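Local coordinates for protein ComZ (Thermus thermophilus, PDB 6QVI) that probably acts as a DNA receptor at the pilus tip during natural competence, as a pilin that carries an additional beta-solenoid domain, at residues 36-40 with 129-133; 283-288 with 506-512. One frame throughout, in Å; residues are numbered along the deposited sequence.

Contact 1: 36-40 with 129-133; sequences YVWRE and ISNSD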
ATOM      1  N   TYR A  36      10.611  -5.772 -14.782  1.00 74.84           N
ATOM      2  CA  TYR A  36       9.319  -5.119 -14.623  1.00 69.42           C
ATOM      3  C   TYR A  36       8.400  -5.887 -13.674  1.00 71.54           C
ATOM      4  O   TYR A  36       7.641  -5.275 -12.926  1.00 81.73           O
ATOM      5  CB  TYR A  36       8.640  -4.947 -15.983  1.00 63.48           C
ATOM      6  CG  TYR A  36       7.122  -4.879 -15.878  1.00 69.40           C
ATOM      7  CD1 TYR A  36       6.331  -5.999 -16.102  1.00 71.02           C
ATOM      8  CD2 TYR A  36       6.485  -3.683 -15.529  1.00 77.28           C
ATOM      9  CE1 TYR A  36       4.969  -5.936 -15.998  1.00 78.09           C
ATOM     10  CE2 TYR A  36       5.100  -3.603 -15.427  1.00 82.07           C
ATOM     11  CZ  TYR A  36       4.346  -4.738 -15.662  1.00 86.55           C
ATOM     12  OH  TYR A  36       2.966  -4.687 -15.566  1.00 94.74           O
ATOM     13  N   VAL A  37       8.451  -7.213 -13.693  1.00 70.44           N
ATOM     14  CA  VAL A  37       7.633  -7.999 -12.773  1.00 76.93           C
ATOM     15  C   VAL A  37       8.245  -8.014 -11.385  1.00 82.92           C
ATOM     16  O   VAL A  37       7.537  -8.232 -10.400  1.00 93.07           O
ATOM     17  CB  VAL A  37       7.407  -9.445 -13.265  1.00 84.40           C
ATOM     18  CG1 VAL A  37       7.083  -9.478 -14.761  1.00 81.74           C
ATOM     19  CG2 VAL A  37       8.604 -10.335 -12.917  1.00 83.93           C
ATOM     20  N   TRP A  38       9.563  -7.849 -11.266  1.00 81.94           N
ATOM     21  CA  TRP A  38      10.095  -7.866  -9.915  1.00 95.60           C
ATOM     22  C   TRP A  38       9.685  -6.627  -9.135  1.00 98.24           C
ATOM     23  O   TRP A  38       9.566  -6.693  -7.900  1.00 96.12           O
ATOM     24  CB  TRP A  38      11.622  -8.007  -9.917  1.00 94.93           C
ATOM     25  CG  TRP A  38      12.117  -8.260  -8.521  1.00112.64           C
ATOM     26  CD1 TRP A  38      11.816  -9.341  -7.715  1.00122.74           C
ATOM     27  CD2 TRP A  38      12.938  -7.393  -7.731  1.00113.59           C
ATOM     28  NE1 TRP A  38      12.413  -9.197  -6.482  1.00124.31           N
ATOM     29  CE2 TRP A  38      13.108  -8.016  -6.463  1.00123.98           C
ATOM     30  CE3 TRP A  38      13.551  -6.157  -7.969  1.00102.13           C
ATOM     31  CZ2 TRP A  38      13.874  -7.441  -5.444  1.00124.39           C
ATOM     32  CZ3 TRP A  38      14.305  -5.588  -6.957  1.00106.87           C
ATOM     33  CH2 TRP A  38      14.462  -6.232  -5.709  1.00117.69           C
ATOM     34  N   ARG A  39       9.383  -5.532  -9.830  1.00 92.10           N
ATOM     35  CA  ARG A  39       8.897  -4.320  -9.186  1.00 90.22           C
ATOM     36  C   ARG A  39       7.389  -4.286  -9.044  1.00 91.15           C
ATOM     37  O   ARG A  39       6.888  -3.493  -8.241  1.00 94.90           O
ATOM     38  CB  ARG A  39       9.343  -3.108  -9.998  1.00 84.41           C
ATOM     39  CG  ARG A  39      10.743  -2.685  -9.713  1.00 82.63           C
ATOM     40  CD  ARG A  39      11.210  -1.712 -10.737  1.00 80.85           C
ATOM     41  NE  ARG A  39      12.534  -1.209 -10.389  1.00 86.84           N
ATOM     42  CZ  ARG A  39      13.675  -1.845 -10.647  1.00 82.49           C
ATOM     43  NH1 ARG A  39      13.659  -3.038 -11.237  1.00 73.15           N
ATOM     44  NH2 ARG A  39      14.828  -1.290 -10.289  1.00 81.62           N
ATOM     45  N   GLU A  40       6.653  -5.202  -9.689  1.00 88.58           N
ATOM     46  CA  GLU A  40       5.227  -5.238  -9.443  1.00 90.77           C
ATOM     47  C   GLU A  40       4.915  -6.037  -8.196  1.00110.85           C
ATOM     48  O   GLU A  40       3.826  -5.893  -7.636  1.00114.90           O
ATOM     49  CB  GLU A  40       4.465  -5.751 -10.681  1.00 73.63           C
ATOM     50  CG  GLU A  40       4.354  -4.585 -11.694  1.00 71.39           C
ATOM     51  CD  GLU A  40       3.011  -3.822 -11.673  1.00 88.71           C
ATOM     52  OE1 GLU A  40       1.952  -4.414 -11.418  1.00103.12           O
ATOM     53  OE2 GLU A  40       3.029  -2.576 -11.805  1.00 93.99           O
ATOM     54  N   ILE A 129       7.357   1.493 -20.110  1.00 49.56           N
ATOM     55  CA  ILE A 129       7.271   0.664 -18.918  1.00 58.59           C
ATOM     56  C   ILE A 129       6.915   1.531 -17.728  1.00 67.27           C
ATOM     57  O   ILE A 129       7.628   2.494 -17.418  1.00 59.38           O
ATOM     58  CB  ILE A 129       8.573  -0.090 -18.617  1.00 57.66           C
ATOM     59  CG1 ILE A 129       9.061  -0.829 -19.870  1.00 61.28           C
ATOM     60  CG2 ILE A 129       8.385  -1.030 -17.419  1.00 50.33           C
ATOM     61  CD1 ILE A 129      10.345  -1.552 -19.595  1.00 46.33           C
ATOM     62  N   SER A 130       5.830   1.168 -17.030  1.00 69.87           N
ATOM     63  CA  SER A 130       5.459   1.847 -15.797  1.00 71.10           C
ATOM     64  C   SER A 130       4.994   0.806 -14.790  1.00 71.26           C
ATOM     65  O   SER A 130       4.333  -0.171 -15.162  1.00 77.44           O
ATOM     66  CB  SER A 130       4.402   2.919 -16.083  1.00 66.97           C
ATOM     67  OG  SER A 130       3.171   2.345 -16.485  1.00 72.74           O
ATOM     68  N   ASN A 131       5.406   0.974 -13.534  1.00 73.60           N
ATOM     69  CA  ASN A 131       5.018   0.040 -12.478  1.00 74.12           C
ATOM     70  C   ASN A 131       3.778   0.502 -11.699  1.00 77.22           C
ATOM     71  O   ASN A 131       3.362   1.664 -11.743  1.00 64.20           O
ATOM     72  CB  ASN A 131       6.198  -0.168 -11.521  1.00 71.43           C
ATOM     73  CG  ASN A 131       7.273  -1.088 -12.111  1.00 87.26           C
ATOM     74  OD1 ASN A 131       7.107  -2.313 -12.139  1.00 89.70           O
ATOM     75  ND2 ASN A 131       8.372  -0.492 -12.614  1.00 78.47           N
ATOM     76  N   SER A 132       3.170  -0.435 -10.975  1.00 78.30           N
ATOM     77  CA  SER A 132       2.001  -0.053 -10.189  1.00 85.85           C
ATOM     78  C   SER A 132       2.406   0.915  -9.099  1.00 87.09           C
ATOM     79  O   SER A 132       1.714   1.916  -8.854  1.00 82.93           O
ATOM     80  CB  SER A 132       1.292  -1.272  -9.587  1.00 85.81           C
ATOM     81  OG  SER A 132       0.504  -1.942 -10.559  1.00 87.35           O
ATOM     82  N   ASP A 133       3.534   0.631  -8.448  1.00 91.65           N
ATOM     83  CA  ASP A 133       4.015   1.363  -7.281  1.00 90.35           C
ATOM     84  C   ASP A 133       2.930   1.409  -6.194  1.00 81.65           C
ATOM     85  O   ASP A 133       2.300   2.437  -5.917  1.00 71.58           O
ATOM     86  CB  ASP A 133       4.510   2.759  -7.674  1.00 94.42           C
ATOM     87  CG  ASP A 133       5.106   3.532  -6.489  1.00101.64           C
ATOM     88  OD1 ASP A 133       5.413   2.888  -5.453  1.00108.55           O
ATOM     89  OD2 ASP A 133       5.284   4.772  -6.599  1.00100.21           O
TER
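Asn131, Tyr36 and Glu40 lose the most surface where residues 36-40 meet residues 129-133. Asn131 follows directly on the strand and puts its side chain against residues 36-40, in the C-terminal part of helix 12-40. The end of that side chain packs against Arg39 and Glu40. The Tyr36 ring covers the strand end. Tyr36 CD2 touches Ile129 CG2 at 3.8 Å, an apolar contact. Ser130 O approaches the ring edge, 3.5 Å from Tyr36 CE2. Helix 12-40 is the long helix of the pseudopilin-like domain. It packs on an antiparallel sheet, as in type IV pilins, and strand 120-130 belongs to that sheet. The contact thus joins the C-terminal part of the helix to the end of one strand. Beside it, Ser130 pairs through its backbone with Val517 of strand 517-529. Glu40 supplies the polar link. Glu40 OE2 accepts from Ser132 N at 2.3 Å, which is very short, and from Ser132 OG at 2.9 Å. One carboxylate oxygen therefore takes both the backbone and the side-chain donor of Ser132, just where the chain leaves the sheet. The CA-to-CB bond of Arg39 points toward residues 129-133, but its guanidinium group leads away. Arg39 NE bonds to Thr53 O, and Arg39 NH1 bonds to Gln35 OE1.

Contact 2: 283-288 with 506-512; sequences LDSDAC and ALLPSLR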
ATOM      1  N   LEU A 283     -13.563  -0.353  -6.717  1.00 44.16           N
ATOM      2  CA  LEU A 283     -12.259  -0.432  -6.074  1.00 53.27           C
ATOM      3  C   LEU A 283     -11.486  -1.467  -6.872  1.00 68.99           C
ATOM      4  O   LEU A 283     -11.775  -2.667  -6.796  1.00 73.69           O
ATOM      5  CB  LEU A 283     -12.417  -0.855  -4.620  1.00 51.13           C
ATOM      6  CG  LEU A 283     -11.154  -1.205  -3.834  1.00 54.48           C
ATOM      7  CD1 LEU A 283     -10.472   0.097  -3.365  1.00 50.86           C
ATOM      8  CD2 LEU A 283     -11.476  -2.133  -2.660  1.00 55.95           C
ATOM      9  N   ASP A 284     -10.494  -1.052  -7.621  1.00 76.20           N
ATOM     10  CA  ASP A 284      -9.929  -2.040  -8.510  1.00 88.46           C
ATOM     11  C   ASP A 284      -8.811  -2.659  -7.673  1.00 80.02           C
ATOM     12  O   ASP A 284      -7.783  -2.021  -7.402  1.00 84.58           O
ATOM     13  CB  ASP A 284      -9.421  -1.442  -9.816  1.00100.78           C
ATOM     14  CG  ASP A 284      -8.836  -2.487 -10.732  1.00118.90           C
ATOM     15  OD1 ASP A 284      -9.663  -3.294 -11.226  1.00125.45           O
ATOM     16  OD2 ASP A 284      -7.594  -2.606 -10.871  1.00125.41           O
ATOM     17  N   SER A 285      -9.028  -3.899  -7.254  1.00 65.56           N
ATOM     18  CA  SER A 285      -8.132  -4.636  -6.386  1.00 54.10           C
ATOM     19  C   SER A 285      -8.300  -6.088  -6.775  1.00 61.52           C
ATOM     20  O   SER A 285      -9.309  -6.468  -7.387  1.00 60.22           O
ATOM     21  CB  SER A 285      -8.515  -4.468  -4.937  1.00 57.59           C
ATOM     22  OG  SER A 285      -9.625  -5.314  -4.647  1.00 54.68           O
ATOM     23  N   ASP A 286      -7.366  -6.925  -6.332  1.00 67.76           N
ATOM     24  CA  ASP A 286      -7.415  -8.313  -6.787  1.00 78.92           C
ATOM     25  C   ASP A 286      -8.704  -8.984  -6.369  1.00 70.36           C
ATOM     26  O   ASP A 286      -9.215  -9.836  -7.102  1.00 66.95           O
ATOM     27  CB  ASP A 286      -6.209  -9.114  -6.283  1.00 96.01           C
ATOM     28  CG  ASP A 286      -4.900  -8.719  -6.974  1.00103.68           C
ATOM     29  OD1 ASP A 286      -4.940  -8.297  -8.151  1.00106.05           O
ATOM     30  OD2 ASP A 286      -3.832  -8.819  -6.328  1.00106.18           O
ATOM     31  N   ALA A 287      -9.301  -8.553  -5.253  1.00 72.76           N
ATOM     32  CA  ALA A 287     -10.521  -9.197  -4.795  1.00 64.44           C
ATOM     33  C   ALA A 287     -11.768  -8.468  -5.244  1.00 59.02           C
ATOM     34  O   ALA A 287     -12.807  -9.107  -5.409  1.00 62.25           O
ATOM     35  CB  ALA A 287     -10.539  -9.325  -3.267  1.00 68.09           C
ATOM     36  N   CYS A 288     -11.697  -7.167  -5.510  1.00 57.97           N
ATOM     37  CA  CYS A 288     -12.919  -6.405  -5.725  1.00 60.11           C
ATOM     38  C   CYS A 288     -13.079  -5.788  -7.106  1.00 65.76           C
ATOM     39  O   CYS A 288     -14.101  -5.126  -7.344  1.00 70.06           O
ATOM     40  CB  CYS A 288     -13.006  -5.303  -4.664  1.00 64.91           C
ATOM     41  SG  CYS A 288     -13.315  -5.943  -2.997  1.00 67.58           S
ATOM     42  N   ALA A 506      -7.760  -9.218   2.120  1.00 74.17           N
ATOM     43  CA  ALA A 506      -8.221  -9.074   0.743  1.00 69.80           C
ATOM     44  C   ALA A 506      -9.225  -7.928   0.593  1.00 78.13           C
ATOM     45  O   ALA A 506      -9.263  -7.265  -0.462  1.00 79.82           O
ATOM     46  CB  ALA A 506      -8.833 -10.390   0.253  1.00 64.87           C
ATOM     47  N   LEU A 507     -10.082  -7.688   1.605  1.00 66.30           N
ATOM     48  CA  LEU A 507     -11.135  -6.732   1.301  1.00 64.33           C
ATOM     49  C   LEU A 507     -10.769  -5.295   1.683  1.00 62.97           C
ATOM     50  O   LEU A 507     -11.621  -4.398   1.598  1.00 57.67           O
ATOM     51  CB  LEU A 507     -12.459  -7.157   1.941  1.00 61.03           C
ATOM     52  CG  LEU A 507     -12.967  -8.552   1.549  1.00 66.97           C
ATOM     53  CD1 LEU A 507     -14.210  -8.832   2.438  1.00 63.22           C
ATOM     54  CD2 LEU A 507     -13.244  -8.802   0.064  1.00 53.47           C
ATOM     55  N   LEU A 508      -9.519  -5.038   1.917  1.00 61.07           N
ATOM     56  CA  LEU A 508      -9.005  -3.698   2.123  1.00 65.68           C
ATOM     57  C   LEU A 508      -8.559  -3.108   0.778  1.00 69.45           C
ATOM     58  O   LEU A 508      -8.397  -3.831  -0.199  1.00 70.50           O
ATOM     59  CB  LEU A 508      -7.817  -3.759   3.081  1.00 64.53           C
ATOM     60  CG  LEU A 508      -8.033  -3.617   4.577  1.00 70.08           C
ATOM     61  CD1 LEU A 508      -8.118  -2.151   4.986  1.00 73.27           C
ATOM     62  CD2 LEU A 508      -9.287  -4.355   4.973  1.00 75.09           C
ATOM     63  N   PRO A 509      -8.422  -1.788   0.667  1.00 71.18           N
ATOM     64  CA  PRO A 509      -7.931  -1.205  -0.589  1.00 70.55           C
ATOM     65  C   PRO A 509      -6.444  -1.490  -0.797  1.00 76.16           C
ATOM     66  O   PRO A 509      -5.667  -1.521   0.160  1.00 73.60           O
ATOM     67  CB  PRO A 509      -8.186   0.297  -0.406  1.00 66.53           C
ATOM     68  CG  PRO A 509      -9.176   0.391   0.709  1.00 69.26           C
ATOM     69  CD  PRO A 509      -8.881  -0.757   1.611  1.00 68.64           C
ATOM     70  N   SER A 510      -6.044  -1.720  -2.055  1.00 80.24           N
ATOM     71  CA  SER A 510      -4.614  -1.776  -2.385  1.00 89.09           C
ATOM     72  C   SER A 510      -4.314  -0.632  -3.369  1.00 88.85           C
ATOM     73  O   SER A 510      -4.370  -0.804  -4.588  1.00101.95           O
ATOM     74  CB  SER A 510      -4.194  -3.172  -2.930  1.00 97.20           C
ATOM     75  OG  SER A 510      -4.318  -3.255  -4.342  1.00105.39           O
ATOM     76  N   LEU A 511      -3.945   0.520  -2.816  1.00 75.75           N
ATOM     77  CA  LEU A 511      -3.776   1.759  -3.564  1.00 67.15           C
ATOM     78  C   LEU A 511      -2.480   1.747  -4.368  1.00 74.69           C
ATOM     79  O   LEU A 511      -1.393   1.538  -3.806  1.00 69.89           O
ATOM     80  CB  LEU A 511      -3.759   2.930  -2.589  1.00 66.45           C
ATOM     81  CG  LEU A 511      -4.936   3.000  -1.603  1.00 61.84           C
ATOM     82  CD1 LEU A 511      -4.864   4.171  -0.604  1.00 60.65           C
ATOM     83  CD2 LEU A 511      -6.228   3.130  -2.435  1.00 54.01           C
ATOM     84  N   ARG A 512      -2.589   2.081  -5.663  1.00 78.37           N
ATOM     85  CA  ARG A 512      -1.467   2.035  -6.602  1.00 67.09           C
ATOM     86  C   ARG A 512      -1.105   3.445  -7.053  1.00 75.28           C
ATOM     87  O   ARG A 512      -1.991   4.265  -7.344  1.00 75.16           O
ATOM     88  CB  ARG A 512      -1.806   1.206  -7.852  1.00 63.40           C
ATOM     89  CG  ARG A 512      -1.910  -0.302  -7.653  1.00 69.83           C
ATOM     90  CD  ARG A 512      -2.389  -1.035  -8.933  1.00 81.81           C
ATOM     91  NE  ARG A 512      -3.238  -2.187  -8.603  1.00101.75           N
ATOM     92  CZ  ARG A 512      -3.404  -3.273  -9.363  1.00108.76           C
ATOM     93  NH1 ARG A 512      -2.782  -3.382 -10.537  1.00102.89           N
ATOM     94  NH2 ARG A 512      -4.204  -4.259  -8.942  1.00112.86           N
TER
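No hydrogen bond links residues 283-288, between strand 265-266 and helix 294-301, to residues 506-512, between strands 491-496 and 517-529. Several polar groups are satisfied within their own segment or by the helix nearby. Ser285 OG accepts from Cys288 N at 2.9 Å, an ST motif, and weakly from Ala287 N. These bonds stabilise the turn, helped by a weak bond from Cys288 N to Ser285 O. Leu507 O accepts from Trp294 NE1 of helix 294-301, and Cys288 forms a disulfide with Cys297 there. Leu507 and Leu508 also touch Thr400 of strand 398-406 in the beta-solenoid domain. Mainly apolar contacts join the segments: Leu283 CD1 to Pro509 CB at 3.7 Å, Ala287 CB to Ala506 CB at 4.1 Å, Cys288 SG to Leu507 CD2 at 4.2 Å. Arg512 NH2 is 4.2 Å from both Asp284 OD2 and Asp286 OD1. Asp286 also makes a weak, long ion pair with Lys501. With no hydrogen bond or salt bridge between them, van der Waals contact and weak charge attraction hold the segments.

From the N terminus, the chain runs along helix 12-40 and through the first five strands of the pilin sheet. Contact 1 closes this loop of 88 residues when strand 120-130 ends. The chain then enters the beta-solenoid domain. Contact 2 opens before helix 294-301 and closes 217 residues later, on the way from strand 491-496 to strand 517-529, the last of that pilin sheet. The two loops follow in series and neither nest nor cross. The centres of the two contacts lie about 17 Å apart, yet the contacts touch: Ser132 OG is 3.4 Å from Arg512 CD. Residues 129-133 lead out of the pilin sheet and residues 506-512 lead back, so the contacts flank the domain junction.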